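Local coordinates for protein alpha-rhamnosidase (Dictyoglomus thermophilum, PDB 6I60) that probably hydrolyses terminal non-reducing alpha-L-rhamnose residues from alpha-L-rhamnosides, the action behind its use in removing rhamnose from natural flavonoids, at residues 470-475 with 779-784; 617-622 with 804-809; 754-759 with 786-791; 763-768 with 823-828. One frame throughout, in Å; residues are numbered along the deposited sequence.

Contact 1: 470-475 with 779-784; sequences CSNELI and VAYKIV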
loop_
_atom_site.group_PDB
_atom_site.type_symbol
_atom_site.label_atom_id
_atom_site.label_comp_id
_atom_site.label_asym_id
_atom_site.label_seq_id
_atom_site.Cartn_x
_atom_site.Cartn_y
_atom_site.Cartn_z
ATOM N N CYS A 470 -19.844 -8.282 9.036
ATOM C CA CYS A 470 -20.295 -8.289 10.416
ATOM C C CYS A 470 -21.814 -8.359 10.461
ATOM O O CYS A 470 -22.501 -8.072 9.478
ATOM C CB CYS A 470 -19.811 -7.036 11.160
ATOM S SG CYS A 470 -19.511 -7.265 12.910
ATOM N N SER A 471 -22.332 -8.757 11.624
ATOM C CA SER A 471 -23.759 -8.628 11.884
ATOM C C SER A 471 -24.156 -7.178 12.134
ATOM O O SER A 471 -25.328 -6.827 11.960
ATOM C CB SER A 471 -24.155 -9.505 13.074
ATOM O OG SER A 471 -25.216 -8.928 13.815
ATOM N N ASN A 472 -23.204 -6.337 12.529
ATOM C CA ASN A 472 -23.436 -4.912 12.736
ATOM C C ASN A 472 -23.188 -4.183 11.419
ATOM O O ASN A 472 -22.088 -4.262 10.860
ATOM C CB ASN A 472 -22.520 -4.387 13.845
ATOM C CG ASN A 472 -22.670 -2.894 14.090
ATOM O OD1 ASN A 472 -22.311 -2.074 13.247
ATOM N ND2 ASN A 472 -23.180 -2.537 15.263
ATOM N N GLU A 473 -24.209 -3.481 10.921
ATOM C CA GLU A 473 -24.075 -2.804 9.635
ATOM C C GLU A 473 -23.256 -1.525 9.742
ATOM O O GLU A 473 -22.591 -1.140 8.773
ATOM C CB GLU A 473 -25.455 -2.495 9.050
ATOM C CG GLU A 473 -25.428 -2.001 7.607
ATOM C CD GLU A 473 -24.860 -3.027 6.640
ATOM O OE1 GLU A 473 -24.376 -2.621 5.561
ATOM O OE2 GLU A 473 -24.899 -4.236 6.953
ATOM N N LEU A 474 -23.288 -0.858 10.898
ATOM C CA LEU A 474 -22.457 0.328 11.084
ATOM C C LEU A 474 -20.977 -0.026 11.010
ATOM O O LEU A 474 -20.178 0.725 10.437
ATOM C CB LEU A 474 -22.786 0.996 12.420
ATOM C CG LEU A 474 -21.800 2.054 12.922
ATOM C CD1 LEU A 474 -21.885 3.312 12.076
ATOM C CD2 LEU A 474 -22.054 2.376 14.384
ATOM N N ILE A 475 -20.595 -1.173 11.578
ATOM C CA ILE A 475 -19.216 -1.639 11.461
ATOM C C ILE A 475 -18.883 -1.959 10.008
ATOM O O ILE A 475 -17.784 -1.655 9.527
ATOM C CB ILE A 475 -18.987 -2.854 12.381
ATOM C CG1 ILE A 475 -19.072 -2.432 13.848
ATOM C CG2 ILE A 475 -17.643 -3.502 12.101
ATOM C CD1 ILE A 475 -18.873 -3.572 14.820
ATOM N N VAL A 779 -16.332 -2.935 26.305
ATOM C CA VAL A 779 -16.137 -1.489 26.291
ATOM C C VAL A 779 -15.676 -1.028 24.915
ATOM O O VAL A 779 -16.128 0.004 24.405
ATOM C CB VAL A 779 -15.142 -1.080 27.393
ATOM C CG1 VAL A 779 -14.845 0.410 27.323
ATOM C CG2 VAL A 779 -15.681 -1.464 28.765
ATOM N N ALA A 780 -14.776 -1.787 24.286
ATOM C CA ALA A 780 -14.286 -1.412 22.964
ATOM C C ALA A 780 -15.398 -1.474 21.924
ATOM O O ALA A 780 -15.476 -0.613 21.039
ATOM C CB ALA A 780 -13.119 -2.314 22.564
ATOM N N TYR A 781 -16.267 -2.483 22.014
ATOM C CA TYR A 781 -17.375 -2.586 21.071
ATOM C C TYR A 781 -18.349 -1.425 21.234
ATOM O O TYR A 781 -18.869 -0.901 20.242
ATOM C CB TYR A 781 -18.095 -3.921 21.251
ATOM C CG TYR A 781 -19.266 -4.117 20.317
ATOM C CD1 TYR A 781 -19.073 -4.558 19.016
ATOM C CD2 TYR A 781 -20.566 -3.859 20.735
ATOM C CE1 TYR A 781 -20.140 -4.738 18.157
ATOM C CE2 TYR A 781 -21.639 -4.034 19.883
ATOM C CZ TYR A 781 -21.421 -4.475 18.595
ATOM O OH TYR A 781 -22.484 -4.653 17.738
ATOM N N LYS A 782 -18.611 -1.011 22.478
ATOM C CA LYS A 782 -19.514 0.112 22.706
ATOM C C LYS A 782 -18.928 1.415 22.184
ATOM O O LYS A 782 -19.677 2.329 21.820
ATOM C CB LYS A 782 -19.842 0.233 24.193
ATOM C CG LYS A 782 -20.969 -0.682 24.655
ATOM C CD LYS A 782 -21.648 -0.147 25.908
ATOM C CE LYS A 782 -22.438 1.119 25.611
ATOM N NZ LYS A 782 -23.723 1.165 26.365
ATOM N N ILE A 783 -17.598 1.521 22.143
ATOM C CA ILE A 783 -16.966 2.696 21.553
ATOM C C ILE A 783 -17.183 2.713 20.046
ATOM O O ILE A 783 -17.505 3.754 19.462
ATOM C CB ILE A 783 -15.470 2.727 21.914
ATOM C CG1 ILE A 783 -15.284 3.073 23.392
ATOM C CG2 ILE A 783 -14.722 3.717 21.039
ATOM C CD1 ILE A 783 -13.987 2.558 23.981
ATOM N N VAL A 784 -17.028 1.557 19.397
ATOM C CA VAL A 784 -17.164 1.482 17.947
ATOM C C VAL A 784 -18.609 1.733 17.527
ATOM O O VAL A 784 -18.870 2.424 16.535
ATOM C CB VAL A 784 -16.646 0.122 17.442
ATOM C CG1 VAL A 784 -17.346 -0.288 16.160
ATOM C CG2 VAL A 784 -15.139 0.175 17.235
#

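Contact 2: 617-622 with 804-809; sequences GTVRPK and WERWEK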
loop_
_atom_site.group_PDB
_atom_site.type_symbol
_atom_site.label_atom_id
_atom_site.label_comp_id
_atom_site.label_asym_id
_atom_site.label_seq_id
_atom_site.Cartn_x
_atom_site.Cartn_y
_atom_site.Cartn_z
ATOM N N GLY A 617 -11.114 17.638 19.247
ATOM C CA GLY A 617 -11.149 19.038 19.620
ATOM C C GLY A 617 -9.804 19.721 19.660
ATOM O O GLY A 617 -9.644 20.711 20.381
ATOM N N THR A 618 -8.832 19.232 18.897
ATOM C CA THR A 618 -7.484 19.783 18.933
ATOM C C THR A 618 -6.707 19.261 17.733
ATOM O O THR A 618 -7.146 18.349 17.028
ATOM C CB THR A 618 -6.765 19.416 20.234
ATOM O OG1 THR A 618 -5.637 20.279 20.421
ATOM C CG2 THR A 618 -6.289 17.972 20.176
ATOM N N VAL A 619 -5.543 19.864 17.512
ATOM C CA VAL A 619 -4.555 19.375 16.560
ATOM C C VAL A 619 -3.302 18.886 17.279
ATOM O O VAL A 619 -2.862 17.753 17.082
ATOM C CB VAL A 619 -4.210 20.460 15.515
ATOM C CG1 VAL A 619 -2.922 20.122 14.802
ATOM C CG2 VAL A 619 -5.343 20.617 14.513
ATOM N N ARG A 620 -2.723 19.731 18.132
ATOM C CA ARG A 620 -1.665 19.312 19.037
ATOM C C ARG A 620 -2.275 18.664 20.280
ATOM O O ARG A 620 -3.359 19.057 20.720
ATOM C CB ARG A 620 -0.805 20.506 19.441
ATOM C CG ARG A 620 -1.601 21.760 19.787
ATOM C CD ARG A 620 -0.895 22.611 20.838
ATOM N NE ARG A 620 -1.056 22.072 22.187
ATOM C CZ ARG A 620 -2.110 22.299 22.966
ATOM N NH1 ARG A 620 -2.167 21.763 24.179
ATOM N NH2 ARG A 620 -3.106 23.061 22.536
ATOM N N PRO A 621 -1.602 17.669 20.858
ATOM C CA PRO A 621 -2.186 16.947 21.998
ATOM C C PRO A 621 -2.501 17.871 23.168
ATOM O O PRO A 621 -1.714 18.750 23.522
ATOM C CB PRO A 621 -1.101 15.927 22.364
ATOM C CG PRO A 621 -0.300 15.758 21.109
ATOM C CD PRO A 621 -0.312 17.097 20.434
ATOM N N LYS A 622 -3.676 17.662 23.769
ATOM C CA LYS A 622 -4.110 18.484 24.893
ATOM C C LYS A 622 -3.558 18.003 26.226
ATOM O O LYS A 622 -3.565 18.769 27.195
ATOM C CB LYS A 622 -5.637 18.513 24.985
ATOM C CG LYS A 622 -6.351 18.347 23.663
ATOM C CD LYS A 622 -7.859 18.432 23.832
ATOM C CE LYS A 622 -8.394 17.279 24.663
ATOM N NZ LYS A 622 -9.004 16.215 23.812
ATOM N N TRP A 804 -12.236 10.670 7.774
ATOM C CA TRP A 804 -11.862 12.070 7.889
ATOM C C TRP A 804 -10.481 12.220 8.514
ATOM O O TRP A 804 -9.967 11.317 9.179
ATOM C CB TRP A 804 -12.877 12.838 8.735
ATOM C CG TRP A 804 -14.214 12.986 8.099
ATOM C CD1 TRP A 804 -14.534 12.750 6.797
ATOM C CD2 TRP A 804 -15.422 13.403 8.743
ATOM N NE1 TRP A 804 -15.869 12.996 6.587
ATOM C CE2 TRP A 804 -16.438 13.399 7.767
ATOM C CE3 TRP A 804 -15.744 13.781 10.051
ATOM C CZ2 TRP A 804 -17.753 13.756 8.056
ATOM C CZ3 TRP A 804 -17.050 14.137 10.336
ATOM C CH2 TRP A 804 -18.038 14.123 9.342
ATOM N N GLU A 805 -9.886 13.392 8.295
ATOM C CA GLU A 805 -8.644 13.741 8.972
ATOM C C GLU A 805 -8.883 14.100 10.432
ATOM O O GLU A 805 -8.046 13.791 11.288
ATOM C CB GLU A 805 -7.963 14.900 8.241
ATOM C CG GLU A 805 -6.711 15.433 8.915
ATOM C CD GLU A 805 -5.977 16.445 8.057
ATOM O OE1 GLU A 805 -6.574 16.936 7.076
ATOM O OE2 GLU A 805 -4.803 16.746 8.361
ATOM N N ARG A 806 -10.015 14.730 10.737
ATOM C CA ARG A 806 -10.344 15.162 12.086
ATOM C C ARG A 806 -11.680 14.570 12.518
ATOM O O ARG A 806 -12.535 14.250 11.685
ATOM C CB ARG A 806 -10.404 16.688 12.176
ATOM C CG ARG A 806 -9.465 17.393 11.213
ATOM C CD ARG A 806 -8.114 17.636 11.855
ATOM N NE ARG A 806 -8.259 18.113 13.226
ATOM C CZ ARG A 806 -8.432 19.388 13.557
ATOM N NH1 ARG A 806 -8.475 20.323 12.617
ATOM N NH2 ARG A 806 -8.562 19.726 14.832
ATOM N N TRP A 807 -11.849 14.427 13.836
ATOM C CA TRP A 807 -13.108 13.916 14.367
ATOM C C TRP A 807 -14.254 14.884 14.098
ATOM O O TRP A 807 -15.377 14.459 13.803
ATOM C CB TRP A 807 -12.976 13.649 15.866
ATOM C CG TRP A 807 -11.968 12.594 16.226
ATOM C CD1 TRP A 807 -10.747 12.791 16.805
ATOM C CD2 TRP A 807 -12.102 11.179 16.045
ATOM N NE1 TRP A 807 -10.111 11.587 16.990
ATOM C CE2 TRP A 807 -10.920 10.582 16.533
ATOM C CE3 TRP A 807 -13.103 10.358 15.516
ATOM C CZ2 TRP A 807 -10.714 9.204 16.506
ATOM C CZ3 TRP A 807 -12.896 8.988 15.491
ATOM C CH2 TRP A 807 -11.710 8.426 15.982
ATOM N N GLU A 808 -13.989 16.183 14.192
ATOM C CA GLU A 808 -15.021 17.189 13.994
ATOM C C GLU A 808 -15.337 17.353 12.515
ATOM O O GLU A 808 -14.454 17.247 11.661
ATOM C CB GLU A 808 -14.578 18.529 14.580
ATOM C CG GLU A 808 -14.196 18.469 16.050
ATOM C CD GLU A 808 -12.739 18.096 16.266
ATOM O OE1 GLU A 808 -11.897 18.442 15.410
ATOM O OE2 GLU A 808 -12.438 17.454 17.292
ATOM N N LYS A 809 -16.609 17.611 12.216
ATOM C CA LYS A 809 -17.022 17.897 10.847
ATOM C C LYS A 809 -16.527 19.284 10.459
ATOM O O LYS A 809 -17.015 20.294 10.977
ATOM C CB LYS A 809 -18.538 17.796 10.718
ATOM C CG LYS A 809 -19.084 18.327 9.405
ATOM C CD LYS A 809 -20.071 17.355 8.783
ATOM C CE LYS A 809 -20.978 18.058 7.786
ATOM N NZ LYS A 809 -21.961 17.115 7.185
#

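Contact 3: 754-759 with 786-791; sequences DYHLDT and QKTYPS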
loop_
_atom_site.group_PDB
_atom_site.type_symbol
_atom_site.label_atom_id
_atom_site.label_comp_id
_atom_site.label_asym_id
_atom_site.label_seq_id
_atom_site.Cartn_x
_atom_site.Cartn_y
_atom_site.Cartn_z
ATOM N N ASP A 754 -18.272 8.601 28.271
ATOM C CA ASP A 754 -19.462 7.855 27.857
ATOM C C ASP A 754 -19.185 7.020 26.605
ATOM O O ASP A 754 -19.879 7.127 25.590
ATOM C CB ASP A 754 -20.650 8.797 27.642
ATOM C CG ASP A 754 -21.967 8.058 27.515
ATOM O OD1 ASP A 754 -22.206 7.118 28.302
ATOM O OD2 ASP A 754 -22.762 8.418 26.623
ATOM N N TYR A 755 -18.147 6.187 26.690
ATOM C CA TYR A 755 -17.737 5.290 25.607
ATOM C C TYR A 755 -17.426 6.072 24.327
ATOM O O TYR A 755 -18.037 5.873 23.277
ATOM C CB TYR A 755 -18.802 4.218 25.352
ATOM C CG TYR A 755 -19.100 3.347 26.546
ATOM C CD1 TYR A 755 -20.087 3.695 27.454
ATOM C CD2 TYR A 755 -18.398 2.169 26.762
ATOM C CE1 TYR A 755 -20.366 2.898 28.545
ATOM C CE2 TYR A 755 -18.668 1.365 27.848
ATOM C CZ TYR A 755 -19.654 1.734 28.737
ATOM O OH TYR A 755 -19.926 0.934 29.823
ATOM N N HIS A 756 -16.453 6.971 24.434
ATOM C CA HIS A 756 -16.021 7.769 23.298
ATOM C C HIS A 756 -14.507 7.900 23.324
ATOM O O HIS A 756 -13.892 7.967 24.390
ATOM C CB HIS A 756 -16.672 9.158 23.299
ATOM C CG HIS A 756 -18.083 9.165 22.797
ATOM N ND1 HIS A 756 -19.169 8.965 23.622
ATOM C CD2 HIS A 756 -18.586 9.351 21.553
ATOM C CE1 HIS A 756 -20.279 9.027 22.908
ATOM N NE2 HIS A 756 -19.953 9.261 21.650
ATOM N N LEU A 757 -13.914 7.933 22.133
ATOM C CA LEU A 757 -12.467 8.053 22.016
ATOM C C LEU A 757 -12.018 9.472 22.342
ATOM O O LEU A 757 -12.597 10.447 21.855
ATOM C CB LEU A 757 -12.019 7.674 20.605
ATOM C CG LEU A 757 -12.117 6.199 20.219
ATOM C CD1 LEU A 757 -11.869 6.022 18.734
ATOM C CD2 LEU A 757 -11.135 5.373 21.027
ATOM N N ASP A 758 -10.986 9.583 23.171
ATOM C CA ASP A 758 -10.319 10.846 23.471
ATOM C C ASP A 758 -8.860 10.779 23.037
ATOM O O ASP A 758 -7.964 11.312 23.697
ATOM C CB ASP A 758 -10.436 11.186 24.956
ATOM C CG ASP A 758 -10.194 12.661 25.244
ATOM O OD1 ASP A 758 -10.333 13.488 24.317
ATOM O OD2 ASP A 758 -9.866 12.993 26.403
ATOM N N THR A 759 -8.610 10.115 21.910
ATOM C CA THR A 759 -7.262 9.772 21.482
ATOM C C THR A 759 -7.035 10.214 20.044
ATOM O O THR A 759 -7.962 10.245 19.230
ATOM C CB THR A 759 -7.013 8.264 21.596
ATOM O OG1 THR A 759 -8.037 7.554 20.886
ATOM C CG2 THR A 759 -7.020 7.828 23.053
ATOM N N GLN A 786 -20.729 3.685 18.557
ATOM C CA GLN A 786 -21.220 5.038 18.776
ATOM C C GLN A 786 -21.486 5.736 17.448
ATOM O O GLN A 786 -20.718 5.603 16.491
ATOM C CB GLN A 786 -20.217 5.842 19.601
ATOM C CG GLN A 786 -20.218 5.485 21.077
ATOM C CD GLN A 786 -21.614 5.450 21.672
ATOM O OE1 GLN A 786 -22.125 4.385 22.022
ATOM N NE2 GLN A 786 -22.237 6.618 21.795
ATOM N N LYS A 787 -22.591 6.480 17.395
ATOM C CA LYS A 787 -22.959 7.270 16.228
ATOM C C LYS A 787 -22.874 8.767 16.493
ATOM O O LYS A 787 -23.289 9.564 15.645
ATOM C CB LYS A 787 -24.367 6.900 15.759
ATOM C CG LYS A 787 -24.406 5.806 14.705
ATOM C CD LYS A 787 -25.837 5.455 14.330
ATOM C CE LYS A 787 -26.189 4.034 14.743
ATOM N NZ LYS A 787 -27.135 3.399 13.783
ATOM N N THR A 788 -22.349 9.167 17.645
ATOM C CA THR A 788 -22.237 10.565 18.028
ATOM C C THR A 788 -20.770 10.964 18.126
ATOM O O THR A 788 -19.867 10.124 18.103
ATOM C CB THR A 788 -22.949 10.817 19.359
ATOM O OG1 THR A 788 -22.590 9.787 20.289
ATOM C CG2 THR A 788 -24.456 10.809 19.162
ATOM N N TYR A 789 -20.543 12.269 18.243
ATOM C CA TYR A 789 -19.181 12.777 18.337
ATOM C C TYR A 789 -18.577 12.422 19.696
ATOM O O TYR A 789 -19.259 12.518 20.723
ATOM C CB TYR A 789 -19.157 14.294 18.136
ATOM C CG TYR A 789 -17.798 14.920 18.374
ATOM C CD1 TYR A 789 -17.417 15.346 19.642
ATOM C CD2 TYR A 789 -16.897 15.083 17.332
ATOM C CE1 TYR A 789 -16.181 15.904 19.865
ATOM C CE2 TYR A 789 -15.658 15.647 17.544
ATOM C CZ TYR A 789 -15.306 16.056 18.812
ATOM O OH TYR A 789 -14.070 16.620 19.028
ATOM N N PRO A 790 -17.298 12.010 19.739
ATOM C CA PRO A 790 -16.461 11.727 18.569
ATOM C C PRO A 790 -16.299 10.228 18.301
ATOM O O PRO A 790 -15.894 9.479 19.194
ATOM C CB PRO A 790 -15.119 12.358 18.948
ATOM C CG PRO A 790 -15.095 12.339 20.468
ATOM C CD PRO A 790 -16.495 12.055 20.972
ATOM N N SER A 791 -16.608 9.796 17.081
ATOM C CA SER A 791 -16.538 8.380 16.745
ATOM C C SER A 791 -16.486 8.230 15.232
ATOM O O SER A 791 -16.679 9.191 14.482
ATOM C CB SER A 791 -17.730 7.614 17.325
ATOM O OG SER A 791 -18.933 8.019 16.699
#

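Contact 4: 763-768 with 823-828; sequences ATRYIF and FGSVDA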
loop_
_atom_site.group_PDB
_atom_site.type_symbol
_atom_site.label_atom_id
_atom_site.label_comp_id
_atom_site.label_asym_id
_atom_site.label_seq_id
_atom_site.Cartn_x
_atom_site.Cartn_y
_atom_site.Cartn_z
ATOM N N ALA A 763 -2.762 6.810 19.628
ATOM C CA ALA A 763 -3.380 6.009 20.676
ATOM C C ALA A 763 -4.634 5.282 20.208
ATOM O O ALA A 763 -5.001 4.267 20.811
ATOM C CB ALA A 763 -3.707 6.887 21.884
ATOM N N THR A 764 -5.301 5.768 19.156
ATOM C CA THR A 764 -6.447 5.039 18.622
ATOM C C THR A 764 -6.030 3.689 18.059
ATOM O O THR A 764 -6.813 2.733 18.092
ATOM C CB THR A 764 -7.152 5.862 17.542
ATOM O OG1 THR A 764 -7.340 7.204 18.005
ATOM C CG2 THR A 764 -8.507 5.258 17.206
ATOM N N ARG A 765 -4.800 3.591 17.549
ATOM C CA ARG A 765 -4.295 2.330 17.022
ATOM C C ARG A 765 -4.079 1.286 18.113
ATOM O O ARG A 765 -4.076 0.086 17.814
ATOM C CB ARG A 765 -2.990 2.580 16.260
ATOM C CG ARG A 765 -2.483 1.394 15.453
ATOM C CD ARG A 765 -1.139 0.916 15.975
ATOM N NE ARG A 765 -0.744 -0.369 15.406
ATOM C CZ ARG A 765 -1.082 -1.549 15.915
ATOM N NH1 ARG A 765 -1.832 -1.611 17.008
ATOM N NH2 ARG A 765 -0.673 -2.666 15.331
ATOM N N TYR A 766 -3.916 1.707 19.370
ATOM C CA TYR A 766 -3.625 0.783 20.457
ATOM C C TYR A 766 -4.755 0.623 21.464
ATOM O O TYR A 766 -4.748 -0.356 22.215
ATOM C CB TYR A 766 -2.366 1.229 21.219
ATOM C CG TYR A 766 -1.138 1.423 20.357
ATOM C CD1 TYR A 766 -0.477 0.335 19.799
ATOM C CD2 TYR A 766 -0.632 2.693 20.110
ATOM C CE1 TYR A 766 0.650 0.508 19.015
ATOM C CE2 TYR A 766 0.494 2.876 19.328
ATOM C CZ TYR A 766 1.131 1.781 18.782
ATOM O OH TYR A 766 2.252 1.958 18.003
ATOM N N ILE A 767 -5.718 1.548 21.500
ATOM C CA ILE A 767 -6.697 1.549 22.584
ATOM C C ILE A 767 -7.618 0.336 22.495
ATOM O O ILE A 767 -7.971 -0.262 23.518
ATOM C CB ILE A 767 -7.492 2.868 22.588
ATOM C CG1 ILE A 767 -8.524 2.865 23.718
ATOM C CG2 ILE A 767 -8.161 3.102 21.243
ATOM C CD1 ILE A 767 -8.760 4.226 24.332
ATOM N N PHE A 768 -8.013 -0.058 21.281
ATOM C CA PHE A 768 -8.938 -1.179 21.149
ATOM C C PHE A 768 -8.279 -2.491 21.553
ATOM O O PHE A 768 -8.919 -3.347 22.175
ATOM C CB PHE A 768 -9.466 -1.261 19.718
ATOM C CG PHE A 768 -10.316 -0.093 19.323
ATOM C CD1 PHE A 768 -11.642 -0.025 19.708
ATOM C CD2 PHE A 768 -9.785 0.942 18.574
ATOM C CE1 PHE A 768 -12.427 1.053 19.350
ATOM C CE2 PHE A 768 -10.564 2.022 18.212
ATOM C CZ PHE A 768 -11.887 2.077 18.600
ATOM N N PHE A 823 -6.488 7.290 10.726
ATOM C CA PHE A 823 -7.430 6.750 11.698
ATOM C C PHE A 823 -8.010 5.400 11.286
ATOM O O PHE A 823 -8.879 4.880 11.994
ATOM C CB PHE A 823 -8.572 7.745 11.937
ATOM C CG PHE A 823 -8.239 8.828 12.927
ATOM C CD1 PHE A 823 -7.923 8.516 14.239
ATOM C CD2 PHE A 823 -8.242 10.161 12.543
ATOM C CE1 PHE A 823 -7.616 9.511 15.150
ATOM C CE2 PHE A 823 -7.936 11.160 13.450
ATOM C CZ PHE A 823 -7.625 10.834 14.756
ATOM N N GLY A 824 -7.552 4.819 10.177
ATOM C CA GLY A 824 -8.087 3.572 9.666
ATOM C C GLY A 824 -7.590 2.311 10.333
ATOM O O GLY A 824 -7.929 1.213 9.884
ATOM N N SER A 825 -6.799 2.427 11.401
ATOM C CA SER A 825 -6.253 1.253 12.071
ATOM C C SER A 825 -7.317 0.401 12.751
ATOM O O SER A 825 -7.008 -0.717 13.177
ATOM C CB SER A 825 -5.207 1.679 13.102
ATOM O OG SER A 825 -5.600 2.863 13.774
ATOM N N VAL A 826 -8.551 0.894 12.863
ATOM C CA VAL A 826 -9.595 0.127 13.534
ATOM C C VAL A 826 -10.002 -1.079 12.700
ATOM O O VAL A 826 -10.490 -2.080 13.238
ATOM C CB VAL A 826 -10.795 1.039 13.846
ATOM C CG1 VAL A 826 -11.880 0.276 14.591
ATOM C CG2 VAL A 826 -10.333 2.217 14.663
ATOM N N ASP A 827 -9.798 -1.016 11.381
ATOM C CA ASP A 827 -10.150 -2.149 10.533
ATOM C C ASP A 827 -9.340 -3.387 10.887
ATOM O O ASP A 827 -9.816 -4.513 10.702
ATOM C CB ASP A 827 -9.956 -1.790 9.062
ATOM C CG ASP A 827 -10.913 -2.533 8.157
ATOM O OD1 ASP A 827 -12.140 -2.361 8.325
ATOM O OD2 ASP A 827 -10.441 -3.296 7.287
ATOM N N ALA A 828 -8.119 -3.205 11.395
ATOM C CA ALA A 828 -7.351 -4.345 11.881
ATOM C C ALA A 828 -8.003 -4.972 13.106
ATOM O O ALA A 828 -7.928 -6.191 13.292
ATOM C CB ALA A 828 -5.918 -3.921 12.199
HETATM O O HOH W 1 -7.325 1.552 15.593
#

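Contact 1: 470-475 with 779-784
Ile475 and Val784 form the tightly packed part of this contact: their side chains cross at about a right angle, with CG1 of Ile475 3.6 Å from CG1 of Val784. Extended at chi2 (179°), the same isoleucine carries CD1 onward to within 3.8 Å of Tyr781 CE1. All three residues are buried; Phe830 and Ile834 of helix 826-835 also pack on Ile475, and Phe768 on Val784. The looser side is partly exposed. There Leu474 touches through CD2 alone, 3.8 Å from Val784 O, and Asn472 ND2 gives Tyr781 OH a weak, bent hydrogen bond of 3.3 Å (140° at the hydrogen), the amide standing almost perpendicular to the phenol ring. Tyr781 OH has its stronger partner in Asp856. At the other end of the amide, Asn472 OD1 accepts from Ile475 N at 2.6 Å and N-caps helix 473-488. Were Asn472 cut back to an alanine, Ile475 N would be likely to lose its cap and Tyr781 OH its weak link to this helix start. Apolar packing thus carries the joint between the two helices, while the cap is consistent with the amide's orientation, which leaves ND2 toward the phenol.

Contact 2: 617-622 with 804-809
The Arg806 guanidinium is sandwiched between an apolar and a charged neighbour. Over one face lies the methyl CG2 of Val619, 3.4 Å from Arg806 NH2 and offset toward the rim of the group. On the other side of the plane is Glu808 OE1, 3.6 Å from Arg806 NH2; it stands well out of the plane, so this long salt bridge is one of charges alone, with no N-H aimed at the oxygen. The edge is taken by Thr618 O, which accepts a weak hydrogen bond from Arg806 NH2 at 3.0 Å (137° at the hydrogen). Bends at chi2 (-90°) and chi3 (-43°) fold the arginine so that its flat end lies beside both Val619 and Glu808. Arg806 NH1 has a further weak bond to Met815 O.

Glu808 also points OE2 at the backbone N of Gly617; the modelled 2.4 Å between Glu808 OE2 and Gly617 N is too short to be trusted, so this hydrogen bond is doubtful in detail. Glu808 OE2 is shared with Tyr789 OH. Within 617-622, Thr618 OG1 donates to Arg620 O at 2.6 Å, in the carbonyl plane, which ties the loop to itself.

The two segments pass in opposite directions, Gly617 beside Glu808 and Val619 beside Arg806. The contact lies at the surface, between two loops. Segment 617-622 connects helix 586-599 to helix 626-648. The loop holding 804-809 runs from helix 792-797 to helix 826-835, with Trp807 turned inward against Phe792 and Met795 of helix 792-797.

Contact 3: 754-759 with 786-791
The His756 ring is overlapped on one face by Gln786 CG, a CH-pi contact 4.1 Å from the ring centroid and 21° off its normal. With CG set anti to the carbonyl carbon (chi1 -79°), the ring is carried across to Pro790 and Thr788. From the other side of the ring plane Pro790 comes in obliquely, its CD 3.5 Å from His756 CD2, so the imidazole is gripped between two aliphatic groups. The polar edge is held as well: His756 NE2 and Thr788 OG1 are hydrogen-bonded at 3.0 Å, either being a possible donor, while the single N-H of ND1 is shared between His753 O and, weakly, Asp754 O. Partners at both nitrogens are likely to restrict the ring's rotation. If the imidazole were lost to an alanine, Thr788 OG1 would probably be left without its mate and a gap would open between Gln786 and Pro790.

A cis peptide bond precedes Pro790, and Pro790 CB sits over the centre of the Tyr789 ring. Just beyond, Ser791 OG donates to Thr788 O at 2.7 Å and N-caps helix 792-797 through Tyr794 N. The contact therefore joins the connection from helix 738-750 to helix 761-773 with the one from helix 777-784 to helix 792-797. Leu757 extends the apolar side inward, touching Phe792, Ile783 and three residues of helix 761-773: Thr764, Ile767 and Phe768.

Contact 4: 763-768 with 823-828
Apolar packing joins Phe768 to Val826: CG2 of Val826 makes the contact, approaching obliquely to 3.6 Å from Phe768 CE2, while CG1 stands more loosely over one face of the phenyl ring, offset toward its rim. One turn earlier in helix 761-773, the aliphatic base of Arg765 lies against the serine, with Arg765 CG 3.6 Å from Ser825 CB. The CA atoms of Arg765 and Ser825 are just 5.4 Å apart, so the backbones themselves come close here.

A second kind of meeting is polar against aromatic: Thr764 OG1 lies at the edge of the Phe823 ring, in its plane, 3.7 Å from Phe823 CE1. Its own hydrogen-bonding partner is Thr759 OG1.

No direct hydrogen bond links the two segments; a water does so instead. It donates to Thr764 O at 2.8 Å and is hydrogen-bonded to Ser825 OG, also at 2.8 Å. A chi1 of 39° puts Ser825 OG between its own backbone N and carbonyl carbon, within reach of that water. The charged end of Arg765 turns to Glu515 and Tyr571, which satisfy NH2.

Every touching residue is buried, and Phe792 of helix 792-797 packs on both Phe823 and Val826. Buried packing of this kind is in keeping with the (alpha/alpha)6 barrel of six-hairpin glycosidases, here joining helix 761-773 to the 823-828 segment that leads into helix 826-835.

Followed from the N terminus, the chain opens contact 1 at 470-475 and contact 2 at 617-622, then contact 3 at 754-759 and contact 4 at 763-768. Contact 1 closes first, at 779-784, 304 residues on; contact 3 follows at 786-791, contact 2 at 804-809 and contact 4 at 823-828. Contact 3 thus falls wholly within the span of contact 2, whereas contact 1 crosses the other three and contact 4 crosses contacts 2 and 3. All lie in the six-hairpin glycosidase range. Contacts 1 and 4 are largely buried and bring helices or their leading turns together, and contacts 2 and 3 join loops; a Lys622-Asp758 salt bridge connects these last two, and contacts 3 and 4 touch.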